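Side-chain contacts in ribonucleoside-diphosphate reductase, alpha chain (Actinobacillus ureae ATCC 25976, PDB 6DQX), which is the catalytic subunit of a class Id ribonucleotide reductase and probably converts ribonucleoside diphosphates into deoxyribonucleotides: residues 61-66 with 313-318; 89-94 with 317-322; 51-56 with 75-80. All coordinates share one frame; numbering follows the deposited sequence.

Interaction 1 (61-66 with 313-318); sequences EHAEHK and TYFLDV. With MG (magnesium ion), chain E; EDO (1,2-ethanediol), chain F.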
loop_
_atom_site.group_PDB
_atom_site.type_symbol
_atom_site.label_atom_id
_atom_site.label_comp_id
_atom_site.label_asym_id
_atom_site.label_seq_id
_atom_site.Cartn_x
_atom_site.Cartn_y
_atom_site.Cartn_z
ATOM N N GLU A 61 -10.008 -37.678 -7.954
ATOM C CA GLU A 61 -9.262 -38.596 -7.084
ATOM C C GLU A 61 -8.725 -37.874 -5.855
ATOM O O GLU A 61 -8.684 -38.442 -4.771
ATOM C CB GLU A 61 -8.111 -39.274 -7.851
ATOM C CG GLU A 61 -8.575 -40.229 -8.941
ATOM C CD GLU A 61 -9.206 -41.521 -8.419
ATOM O OE1 GLU A 61 -9.005 -41.889 -7.233
ATOM O OE2 GLU A 61 -9.930 -42.170 -9.207
ATOM N N HIS A 62 -8.288 -36.628 -6.028
ATOM C CA HIS A 62 -7.745 -35.881 -4.903
ATOM C C HIS A 62 -8.844 -35.616 -3.880
ATOM O O HIS A 62 -8.642 -35.792 -2.677
ATOM C CB HIS A 62 -7.128 -34.560 -5.339
ATOM C CG HIS A 62 -6.379 -33.879 -4.243
ATOM N ND1 HIS A 62 -5.127 -34.292 -3.831
ATOM C CD2 HIS A 62 -6.712 -32.830 -3.458
ATOM C CE1 HIS A 62 -4.718 -33.509 -2.849
ATOM N NE2 HIS A 62 -5.668 -32.627 -2.591
ATOM N N ALA A 63 -10.021 -35.250 -4.378
ATOM C CA ALA A 63 -11.194 -35.054 -3.508
ATOM C C ALA A 63 -11.572 -36.340 -2.753
ATOM O O ALA A 63 -11.776 -36.310 -1.548
ATOM C CB ALA A 63 -12.364 -34.531 -4.314
ATOM N N GLU A 64 -11.635 -37.470 -3.460
ATOM C CA GLU A 64 -11.888 -38.751 -2.797
ATOM C C GLU A 64 -10.874 -39.017 -1.693
ATOM O O GLU A 64 -11.236 -39.421 -0.587
ATOM C CB GLU A 64 -11.856 -39.924 -3.799
ATOM C CG GLU A 64 -11.927 -41.287 -3.099
ATOM C CD GLU A 64 -12.180 -42.458 -4.035
ATOM O OE1 GLU A 64 -13.115 -42.407 -4.874
ATOM O OE2 GLU A 64 -11.460 -43.466 -3.882
ATOM N N HIS A 65 -9.608 -38.807 -1.993
ATOM C CA HIS A 65 -8.561 -39.059 -1.019
ATOM C C HIS A 65 -8.753 -38.208 0.246
ATOM O O HIS A 65 -8.695 -38.733 1.345
ATOM C CB HIS A 65 -7.175 -38.846 -1.614
ATOM C CG HIS A 65 -6.087 -39.255 -0.682
ATOM N ND1 HIS A 65 -5.832 -40.576 -0.372
ATOM C CD2 HIS A 65 -5.233 -38.517 0.067
ATOM C CE1 HIS A 65 -4.845 -40.633 0.506
ATOM N NE2 HIS A 65 -4.463 -39.399 0.785
ATOM N N LYS A 66 -9.051 -36.924 0.080
ATOM C CA LYS A 66 -9.270 -36.024 1.224
ATOM C C LYS A 66 -10.549 -36.285 1.999
ATOM O O LYS A 66 -10.581 -36.074 3.225
ATOM C CB LYS A 66 -9.198 -34.552 0.783
ATOM C CG LYS A 66 -7.854 -34.157 0.190
ATOM C CD LYS A 66 -6.753 -34.221 1.238
ATOM C CE LYS A 66 -5.422 -33.804 0.666
ATOM N NZ LYS A 66 -4.490 -33.500 1.781
ATOM N N THR A 313 -21.553 -30.395 -3.095
ATOM C CA THR A 313 -21.424 -29.822 -1.752
ATOM C C THR A 313 -20.233 -30.421 -0.962
ATOM O O THR A 313 -19.404 -29.680 -0.381
ATOM C CB THR A 313 -22.744 -29.974 -0.976
ATOM O OG1 THR A 313 -23.800 -29.365 -1.740
ATOM C CG2 THR A 313 -22.643 -29.353 0.411
ATOM N N TYR A 314 -20.150 -31.756 -0.982
ATOM C CA TYR A 314 -19.015 -32.495 -0.408
ATOM C C TYR A 314 -17.711 -32.005 -1.013
ATOM O O TYR A 314 -16.735 -31.785 -0.297
ATOM C CB TYR A 314 -19.143 -33.986 -0.666
ATOM C CG TYR A 314 -19.993 -34.758 0.318
ATOM C CD1 TYR A 314 -21.264 -34.325 0.688
ATOM C CD2 TYR A 314 -19.520 -35.946 0.872
ATOM C CE1 TYR A 314 -22.045 -35.064 1.573
ATOM C CE2 TYR A 314 -20.283 -36.687 1.760
ATOM C CZ TYR A 314 -21.542 -36.250 2.102
ATOM O OH TYR A 314 -22.295 -37.009 2.962
ATOM N N PHE A 315 -17.725 -31.771 -2.327
ATOM C CA PHE A 315 -16.517 -31.317 -3.024
ATOM C C PHE A 315 -16.094 -29.944 -2.539
ATOM O O PHE A 315 -14.908 -29.715 -2.264
ATOM C CB PHE A 315 -16.722 -31.301 -4.543
ATOM C CG PHE A 315 -15.557 -30.759 -5.299
ATOM C CD1 PHE A 315 -14.397 -31.493 -5.368
ATOM C CD2 PHE A 315 -15.625 -29.516 -5.951
ATOM C CE1 PHE A 315 -13.302 -31.014 -6.066
ATOM C CE2 PHE A 315 -14.544 -29.036 -6.654
ATOM C CZ PHE A 315 -13.387 -29.798 -6.731
ATOM N N LEU A 316 -17.051 -29.027 -2.439
ATOM C CA LEU A 316 -16.758 -27.676 -1.964
ATOM C C LEU A 316 -16.258 -27.663 -0.519
ATOM O O LEU A 316 -15.371 -26.880 -0.165
ATOM C CB LEU A 316 -17.969 -26.777 -2.150
ATOM C CG LEU A 316 -18.272 -26.454 -3.625
ATOM C CD1 LEU A 316 -19.449 -25.523 -3.710
ATOM C CD2 LEU A 316 -17.069 -25.836 -4.345
ATOM N N ASP A 317 -16.758 -28.579 0.305
ATOM C CA ASP A 317 -16.223 -28.673 1.658
ATOM C C ASP A 317 -14.759 -29.106 1.675
ATOM O O ASP A 317 -13.988 -28.568 2.446
ATOM C CB ASP A 317 -17.060 -29.579 2.533
ATOM C CG ASP A 317 -16.762 -29.393 3.998
ATOM O OD1 ASP A 317 -16.867 -28.245 4.482
ATOM O OD2 ASP A 317 -16.430 -30.387 4.686
ATOM N N VAL A 318 -14.361 -30.054 0.829
ATOM C CA VAL A 318 -12.921 -30.414 0.779
ATOM C C VAL A 318 -12.058 -29.330 0.164
ATOM O O VAL A 318 -10.897 -29.189 0.533
ATOM C CB VAL A 318 -12.636 -31.759 0.076
ATOM C CG1 VAL A 318 -13.354 -32.843 0.786
ATOM C CG2 VAL A 318 -13.007 -31.799 -1.381
HETATM MG MG MG E . -5.901 -42.528 -1.966
HETATM C C1 EDO F . -12.587 -33.303 4.607
HETATM O O1 EDO F . -11.640 -32.388 4.036
HETATM C C2 EDO F . -14.006 -32.763 4.542
HETATM O O2 EDO F . -14.060 -31.409 4.973
HETATM O O HOH W 1 -7.811 -42.246 -2.463
#
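Ala63 and Phe315 meet where two steeply crossed helices come together, an example of a small residue set against an aromatic edge. The methyl CB of Ala63 sits in the plane of the phenyl ring, at its edge, 3.8 Å from Phe315 CD1. Phe315 holds CG trans to its own backbone N (chi1 176°), a torsion that carries the ring across to helix 52-67 although its CB does not point there. Beside the ring, one branch of Val318 meets the same methyl, with Val318 CG2 4.1 Å from Ala63 CB. Lys66 adds only the base of its side chain, which brushes Val318 before its end turns away.

The axes of the two segments approach to 9.9 Å at an angle of 78°, so the contact is confined to about one turn of each helix. Around it, Phe95 meets the Phe315 ring edge-to-face, and Phe76 and Ile59 also pack against that ring. Farther along helix 308-327, Asp317 makes salt bridges with Arg344 and Arg407; its OD2 also accepts a 2.6 Å hydrogen bond from O2 of an ethanediol, probably left by the crystallisation liquor.

His65, on the exposed side of helix 52-67, binds a magnesium ion through ND1 at 2.5 Å, with a water 2.0 Å from the metal. The chemistry is thus divided: metal and charged groups lie outside the interface itself, while between residues 61-66 and 313-318 the contact is apolar packing, which depends on shape and on exclusion of water.

Interaction 2 (89-94 with 317-322); sequences SPIWSN and DVVMSE. With EDO (1,2-ethanediol), chain F.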
loop_
_atom_site.group_PDB
_atom_site.type_symbol
_atom_site.label_atom_id
_atom_site.label_comp_id
_atom_site.label_asym_id
_atom_site.label_seq_id
_atom_site.Cartn_x
_atom_site.Cartn_y
_atom_site.Cartn_z
ATOM N N SER A 89 -12.749 -21.194 -11.620
ATOM C CA SER A 89 -11.405 -21.072 -12.196
ATOM C C SER A 89 -10.280 -21.269 -11.170
ATOM O O SER A 89 -9.300 -21.900 -11.513
ATOM C CB SER A 89 -11.235 -19.799 -13.034
ATOM O OG SER A 89 -11.320 -18.641 -12.270
ATOM N N PRO A 90 -10.421 -20.766 -9.916
ATOM C CA PRO A 90 -9.402 -21.115 -8.915
ATOM C C PRO A 90 -9.271 -22.618 -8.627
ATOM O O PRO A 90 -8.176 -23.098 -8.372
ATOM C CB PRO A 90 -9.861 -20.352 -7.662
ATOM C CG PRO A 90 -10.643 -19.200 -8.191
ATOM C CD PRO A 90 -11.378 -19.785 -9.364
ATOM N N ILE A 91 -10.380 -23.359 -8.675
ATOM C CA ILE A 91 -10.341 -24.806 -8.484
ATOM C C ILE A 91 -9.642 -25.487 -9.675
ATOM O O ILE A 91 -8.737 -26.319 -9.482
ATOM C CB ILE A 91 -11.780 -25.354 -8.240
ATOM C CG1 ILE A 91 -12.238 -24.903 -6.842
ATOM C CG2 ILE A 91 -11.824 -26.873 -8.396
ATOM C CD1 ILE A 91 -13.733 -25.001 -6.556
ATOM N N TRP A 92 -10.038 -25.124 -10.886
ATOM C CA TRP A 92 -9.380 -25.636 -12.113
ATOM C C TRP A 92 -7.890 -25.346 -12.041
ATOM O O TRP A 92 -7.059 -26.210 -12.363
ATOM C CB TRP A 92 -9.921 -24.974 -13.379
ATOM C CG TRP A 92 -11.077 -25.649 -14.012
ATOM C CD1 TRP A 92 -12.387 -25.232 -13.983
ATOM C CD2 TRP A 92 -11.055 -26.850 -14.788
ATOM N NE1 TRP A 92 -13.180 -26.117 -14.682
ATOM C CE2 TRP A 92 -12.389 -27.114 -15.187
ATOM C CE3 TRP A 92 -10.045 -27.734 -15.179
ATOM C CZ2 TRP A 92 -12.734 -28.223 -15.958
ATOM C CZ3 TRP A 92 -10.387 -28.831 -15.962
ATOM C CH2 TRP A 92 -11.721 -29.070 -16.338
ATOM N N SER A 93 -7.557 -24.131 -11.616
ATOM C CA SER A 93 -6.138 -23.697 -11.623
ATOM C C SER A 93 -5.279 -24.343 -10.541
ATOM O O SER A 93 -4.122 -24.738 -10.820
ATOM C CB SER A 93 -6.032 -22.177 -11.547
ATOM O OG SER A 93 -6.588 -21.589 -12.707
ATOM N N ASN A 94 -5.820 -24.440 -9.322
ATOM C CA ASN A 94 -5.026 -24.657 -8.122
ATOM C C ASN A 94 -5.399 -25.836 -7.250
ATOM O O ASN A 94 -4.599 -26.218 -6.408
ATOM C CB ASN A 94 -5.064 -23.377 -7.244
ATOM C CG ASN A 94 -4.720 -22.103 -8.025
ATOM O OD1 ASN A 94 -5.326 -21.053 -7.805
ATOM N ND2 ASN A 94 -3.748 -22.198 -8.958
ATOM N N ASP A 317 -16.758 -28.579 0.305
ATOM C CA ASP A 317 -16.223 -28.673 1.658
ATOM C C ASP A 317 -14.759 -29.106 1.675
ATOM O O ASP A 317 -13.988 -28.568 2.446
ATOM C CB ASP A 317 -17.060 -29.579 2.533
ATOM C CG ASP A 317 -16.762 -29.393 3.998
ATOM O OD1 ASP A 317 -16.867 -28.245 4.482
ATOM O OD2 ASP A 317 -16.430 -30.387 4.686
ATOM N N VAL A 318 -14.361 -30.054 0.829
ATOM C CA VAL A 318 -12.921 -30.414 0.779
ATOM C C VAL A 318 -12.058 -29.330 0.164
ATOM O O VAL A 318 -10.897 -29.189 0.533
ATOM C CB VAL A 318 -12.636 -31.759 0.076
ATOM C CG1 VAL A 318 -13.354 -32.843 0.786
ATOM C CG2 VAL A 318 -13.007 -31.799 -1.381
ATOM N N VAL A 319 -12.622 -28.551 -0.766
ATOM C CA VAL A 319 -11.958 -27.365 -1.260
ATOM C C VAL A 319 -11.659 -26.374 -0.131
ATOM O O VAL A 319 -10.529 -25.879 -0.011
ATOM C CB VAL A 319 -12.764 -26.711 -2.411
ATOM C CG1 VAL A 319 -12.198 -25.341 -2.767
ATOM C CG2 VAL A 319 -12.786 -27.634 -3.644
ATOM N N MET A 320 -12.633 -26.118 0.744
ATOM C CA MET A 320 -12.386 -25.271 1.904
ATOM C C MET A 320 -11.332 -25.872 2.847
ATOM O O MET A 320 -10.497 -25.139 3.380
ATOM C CB MET A 320 -13.693 -25.009 2.682
ATOM C CG MET A 320 -13.637 -23.845 3.672
ATOM S SD MET A 320 -13.169 -22.214 3.028
ATOM C CE MET A 320 -13.788 -22.290 1.334
ATOM N N SER A 321 -11.355 -27.184 3.044
ATOM C CA SER A 321 -10.283 -27.835 3.817
ATOM C C SER A 321 -8.893 -27.550 3.210
ATOM O O SER A 321 -7.949 -27.250 3.950
ATOM C CB SER A 321 -10.536 -29.336 3.960
ATOM O OG SER A 321 -11.717 -29.559 4.696
ATOM N N GLU A 322 -8.790 -27.555 1.878
ATOM C CA GLU A 322 -7.538 -27.161 1.219
ATOM C C GLU A 322 -7.145 -25.713 1.492
ATOM O O GLU A 322 -5.964 -25.429 1.801
ATOM C CB GLU A 322 -7.571 -27.392 -0.297
ATOM C CG GLU A 322 -6.275 -26.955 -0.960
ATOM C CD GLU A 322 -6.198 -27.295 -2.411
ATOM O OE1 GLU A 322 -5.889 -28.458 -2.705
ATOM O OE2 GLU A 322 -6.431 -26.393 -3.246
HETATM C C1 EDO F . -12.587 -33.303 4.607
HETATM O O1 EDO F . -11.640 -32.388 4.036
HETATM C C2 EDO F . -14.006 -32.763 4.542
HETATM O O2 EDO F . -14.060 -31.409 4.973
#
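Ile91 and Val319 are brought together by their torsions: Ile91 extends CD1 trans to its CA (chi2 164°), and Val319 sets CG1 trans to its backbone N (chi1 170°), so that both valine methyls face the isoleucine tip. The contact lies at the barrel domain of the reductase, where the short helix 89-94, which follows strand 85-87, packs beside helix 308-327. The two side chains cross at about a right angle; CD1 of Ile91 fits against the fork of the valine, 4.0 Å from Val319 CG2 and 4.1 Å from Val319 CG1. Ser293 and Cys291 of strand 288-296 touch Ile91 and Val319 respectively, which places this apolar pair over the sheet.

One turn farther on, the character changes. Glu322 reaches across with an extended chain, yet its OE2 stops 3.7 Å from the backbone O of Asn94, and these are two acceptor oxygens, which cannot hydrogen-bond to each other directly. The carboxylate is held instead by its other oxygen, OE1, which accepts from Gly96 N just beyond helix 89-94; Lys326 offers OE2 a long, weak ion pair. Glu322 therefore links the two helices through the backbone that follows Asn94.

On a different side of helix 308-327, Ser321 OG lies 2.9 Å from O1 of the ethanediol in a hydrogen bond, and it is also bonded to Arg344. Helix 89-94 carries a polar feature of its own: Ser89 O accepts from Ser93 N and, 38° out of the carbonyl plane on the opposite face, from Ser93 OG at 3.0 Å.

Interaction 3 (51-56 with 75-80); sequences TALERI and KFYHYM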
loop_
_atom_site.group_PDB
_atom_site.type_symbol
_atom_site.label_atom_id
_atom_site.label_comp_id
_atom_site.label_asym_id
_atom_site.label_seq_id
_atom_site.Cartn_x
_atom_site.Cartn_y
_atom_site.Cartn_z
ATOM N N THR A 51 -3.573 -32.363 -19.644
ATOM C CA THR A 51 -4.775 -32.244 -20.466
ATOM C C THR A 51 -5.990 -31.954 -19.573
ATOM O O THR A 51 -5.949 -32.229 -18.381
ATOM C CB THR A 51 -5.092 -33.521 -21.252
ATOM O OG1 THR A 51 -5.480 -34.575 -20.350
ATOM C CG2 THR A 51 -3.868 -33.957 -22.096
ATOM N N ALA A 52 -7.068 -31.450 -20.181
ATOM C CA ALA A 52 -8.341 -31.218 -19.451
ATOM C C ALA A 52 -8.875 -32.485 -18.777
ATOM O O ALA A 52 -9.208 -32.472 -17.604
ATOM C CB ALA A 52 -9.384 -30.640 -20.382
ATOM N N LEU A 53 -8.919 -33.603 -19.506
ATOM C CA LEU A 53 -9.425 -34.844 -18.922
ATOM C C LEU A 53 -8.552 -35.324 -17.779
ATOM O O LEU A 53 -9.048 -35.760 -16.764
ATOM C CB LEU A 53 -9.559 -35.958 -19.982
ATOM C CG LEU A 53 -10.659 -35.815 -21.033
ATOM C CD1 LEU A 53 -10.496 -36.834 -22.172
ATOM C CD2 LEU A 53 -12.028 -35.942 -20.368
ATOM N N GLU A 54 -7.236 -35.255 -17.948
ATOM C CA GLU A 54 -6.302 -35.642 -16.900
ATOM C C GLU A 54 -6.522 -34.821 -15.623
ATOM O O GLU A 54 -6.501 -35.334 -14.504
ATOM C CB GLU A 54 -4.896 -35.419 -17.452
ATOM C CG GLU A 54 -3.757 -35.849 -16.600
ATOM C CD GLU A 54 -2.467 -35.839 -17.400
ATOM O OE1 GLU A 54 -2.311 -35.000 -18.334
ATOM O OE2 GLU A 54 -1.618 -36.684 -17.097
ATOM N N ARG A 55 -6.709 -33.533 -15.816
ATOM C CA ARG A 55 -6.979 -32.627 -14.704
ATOM C C ARG A 55 -8.279 -33.015 -13.963
ATOM O O ARG A 55 -8.303 -33.043 -12.727
ATOM C CB ARG A 55 -7.031 -31.193 -15.240
ATOM C CG ARG A 55 -7.183 -30.099 -14.201
ATOM C CD ARG A 55 -5.975 -29.931 -13.317
ATOM N NE ARG A 55 -6.294 -29.004 -12.232
ATOM C CZ ARG A 55 -6.039 -29.165 -10.940
ATOM N NH1 ARG A 55 -5.395 -30.221 -10.481
ATOM N NH2 ARG A 55 -6.443 -28.220 -10.084
ATOM N N ILE A 56 -9.323 -33.366 -14.706
ATOM C CA ILE A 56 -10.612 -33.721 -14.082
ATOM C C ILE A 56 -10.466 -34.982 -13.239
ATOM O O ILE A 56 -10.948 -35.055 -12.114
ATOM C CB ILE A 56 -11.734 -33.871 -15.123
ATOM C CG1 ILE A 56 -12.028 -32.521 -15.797
ATOM C CG2 ILE A 56 -12.987 -34.466 -14.504
ATOM C CD1 ILE A 56 -12.712 -32.673 -17.141
ATOM N N LYS A 75 -18.041 -41.221 -8.807
ATOM C CA LYS A 75 -19.317 -40.466 -8.785
ATOM C C LYS A 75 -19.106 -39.049 -9.271
ATOM O O LYS A 75 -19.803 -38.592 -10.168
ATOM C CB LYS A 75 -19.942 -40.449 -7.400
ATOM C CG LYS A 75 -20.835 -41.640 -7.116
ATOM C CD LYS A 75 -21.672 -41.454 -5.852
ATOM C CE LYS A 75 -22.795 -40.430 -6.020
ATOM N NZ LYS A 75 -23.972 -40.894 -6.824
ATOM N N PHE A 76 -18.114 -38.362 -8.687
ATOM C CA PHE A 76 -17.790 -37.007 -9.133
ATOM C C PHE A 76 -17.421 -36.973 -10.619
ATOM O O PHE A 76 -17.897 -36.116 -11.369
ATOM C CB PHE A 76 -16.667 -36.449 -8.257
ATOM C CG PHE A 76 -16.278 -35.045 -8.587
ATOM C CD1 PHE A 76 -15.285 -34.797 -9.519
ATOM C CD2 PHE A 76 -16.829 -33.973 -7.893
ATOM C CE1 PHE A 76 -14.900 -33.499 -9.821
ATOM C CE2 PHE A 76 -16.438 -32.676 -8.175
ATOM C CZ PHE A 76 -15.464 -32.439 -9.128
ATOM N N TYR A 77 -16.590 -37.923 -11.058
ATOM C CA TYR A 77 -16.184 -38.005 -12.461
ATOM C C TYR A 77 -17.387 -38.215 -13.390
ATOM O O TYR A 77 -17.509 -37.535 -14.423
ATOM C CB TYR A 77 -15.139 -39.120 -12.649
ATOM C CG TYR A 77 -14.478 -39.131 -14.014
ATOM C CD1 TYR A 77 -13.393 -38.294 -14.292
ATOM C CD2 TYR A 77 -14.924 -39.976 -15.021
ATOM C CE1 TYR A 77 -12.781 -38.310 -15.538
ATOM C CE2 TYR A 77 -14.315 -39.995 -16.274
ATOM C CZ TYR A 77 -13.239 -39.158 -16.519
ATOM O OH TYR A 77 -12.620 -39.165 -17.746
ATOM N N HIS A 78 -18.306 -39.092 -12.986
ATOM C CA HIS A 78 -19.527 -39.347 -13.756
ATOM C C HIS A 78 -20.346 -38.089 -13.953
ATOM O O HIS A 78 -20.751 -37.755 -15.075
ATOM C CB HIS A 78 -20.402 -40.455 -13.127
ATOM C CG HIS A 78 -21.711 -40.649 -13.834
ATOM N ND1 HIS A 78 -21.796 -41.143 -15.118
ATOM C CD2 HIS A 78 -22.984 -40.382 -13.451
ATOM C CE1 HIS A 78 -23.066 -41.171 -15.495
ATOM N NE2 HIS A 78 -23.805 -40.712 -14.501
ATOM N N TYR A 79 -20.584 -37.364 -12.864
ATOM C CA TYR A 79 -21.333 -36.134 -12.982
ATOM C C TYR A 79 -20.634 -35.074 -13.829
ATOM O O TYR A 79 -21.304 -34.378 -14.638
ATOM C CB TYR A 79 -21.728 -35.617 -11.599
ATOM C CG TYR A 79 -22.677 -36.533 -10.842
ATOM C CD1 TYR A 79 -23.731 -37.207 -11.491
ATOM C CD2 TYR A 79 -22.550 -36.702 -9.465
ATOM C CE1 TYR A 79 -24.610 -38.024 -10.784
ATOM C CE2 TYR A 79 -23.416 -37.517 -8.755
ATOM C CZ TYR A 79 -24.438 -38.173 -9.406
ATOM O OH TYR A 79 -25.299 -38.965 -8.678
ATOM N N MET A 80 -19.305 -34.978 -13.712
ATOM C CA MET A 80 -18.539 -34.148 -14.644
ATOM C C MET A 80 -18.776 -34.572 -16.084
ATOM O O MET A 80 -19.010 -33.721 -16.979
ATOM C CB MET A 80 -17.030 -34.165 -14.319
ATOM C CG MET A 80 -16.647 -33.454 -13.030
ATOM S SD MET A 80 -16.775 -31.660 -13.131
ATOM C CE MET A 80 -15.329 -31.297 -14.126
#
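Ile56 is gripped between Tyr77 and Met80, and here the packing is close; around Leu53 the same interface thins out at the surface. The gamma methyl CG2 of Ile56 approaches the tyrosine ring obliquely, 3.9 Å from Tyr77 CD1, and the two side chains cross at about a right angle. Met80 comes from the next turn of helix 72-82. Its chain is bent at both later torsions (chi2 -72°, chi3 -74°), which folds the terminal methyl back over the isoleucine and leaves Met80 CE 3.9 Å from Ile56 CG1. Phe85 and Leu87 of strand 85-87 also touch Met80, which is buried.

The outer part is sparser. Leu53, exposed, brings CD2 no nearer than 4.2 Å to Tyr77 OH. The Tyr77 ring itself is shared: Phe30 meets it edge-to-face, and Arg57 makes a cation-pi contact with it. At the open start of helix 52-67, Thr51 and Glu54 form a capping box. Thr51 OG1 accepts from Glu54 N at 3.1 Å, and in return Glu54 OE1 receives Thr51 N at 3.2 Å on its anti lone pair, the one facing away from the other carboxylate oxygen.

The segments run at 143° to each other, the two legs of a helical hairpin closed by a short connection. Elsewhere in the hairpin Glu64 OE1 accepts from Ala73 N, a polar tie. The chemistry implies two separate tasks: polar groups finish the helix end within one segment, whereas between residues 51-56 and 75-80 the contact is apolar and centred on Ile56.

Overall arrangement
Together the three contacts form one helical cluster on one side of the chain's centre. Interactions 1 and 2 have centres about 9 Å apart and share helix 308-327, which carries Asp317 and Val318 in both; interaction 3 lies about 13 Å from the first and 14 Å from the second, and shares helix 52-67 with the first. Along the chain, interaction 3 closes before interaction 2 opens, whereas the segments of 1 and 3 alternate. Direct contacts tie them: Phe315 touches both Ile91 and Phe76, Trp92 lies on Ile56, and Arg55 NE probably donates to Trp92 O. The N-terminal hairpin is thereby joined to a helix of the barrel domain through neighbouring side chains.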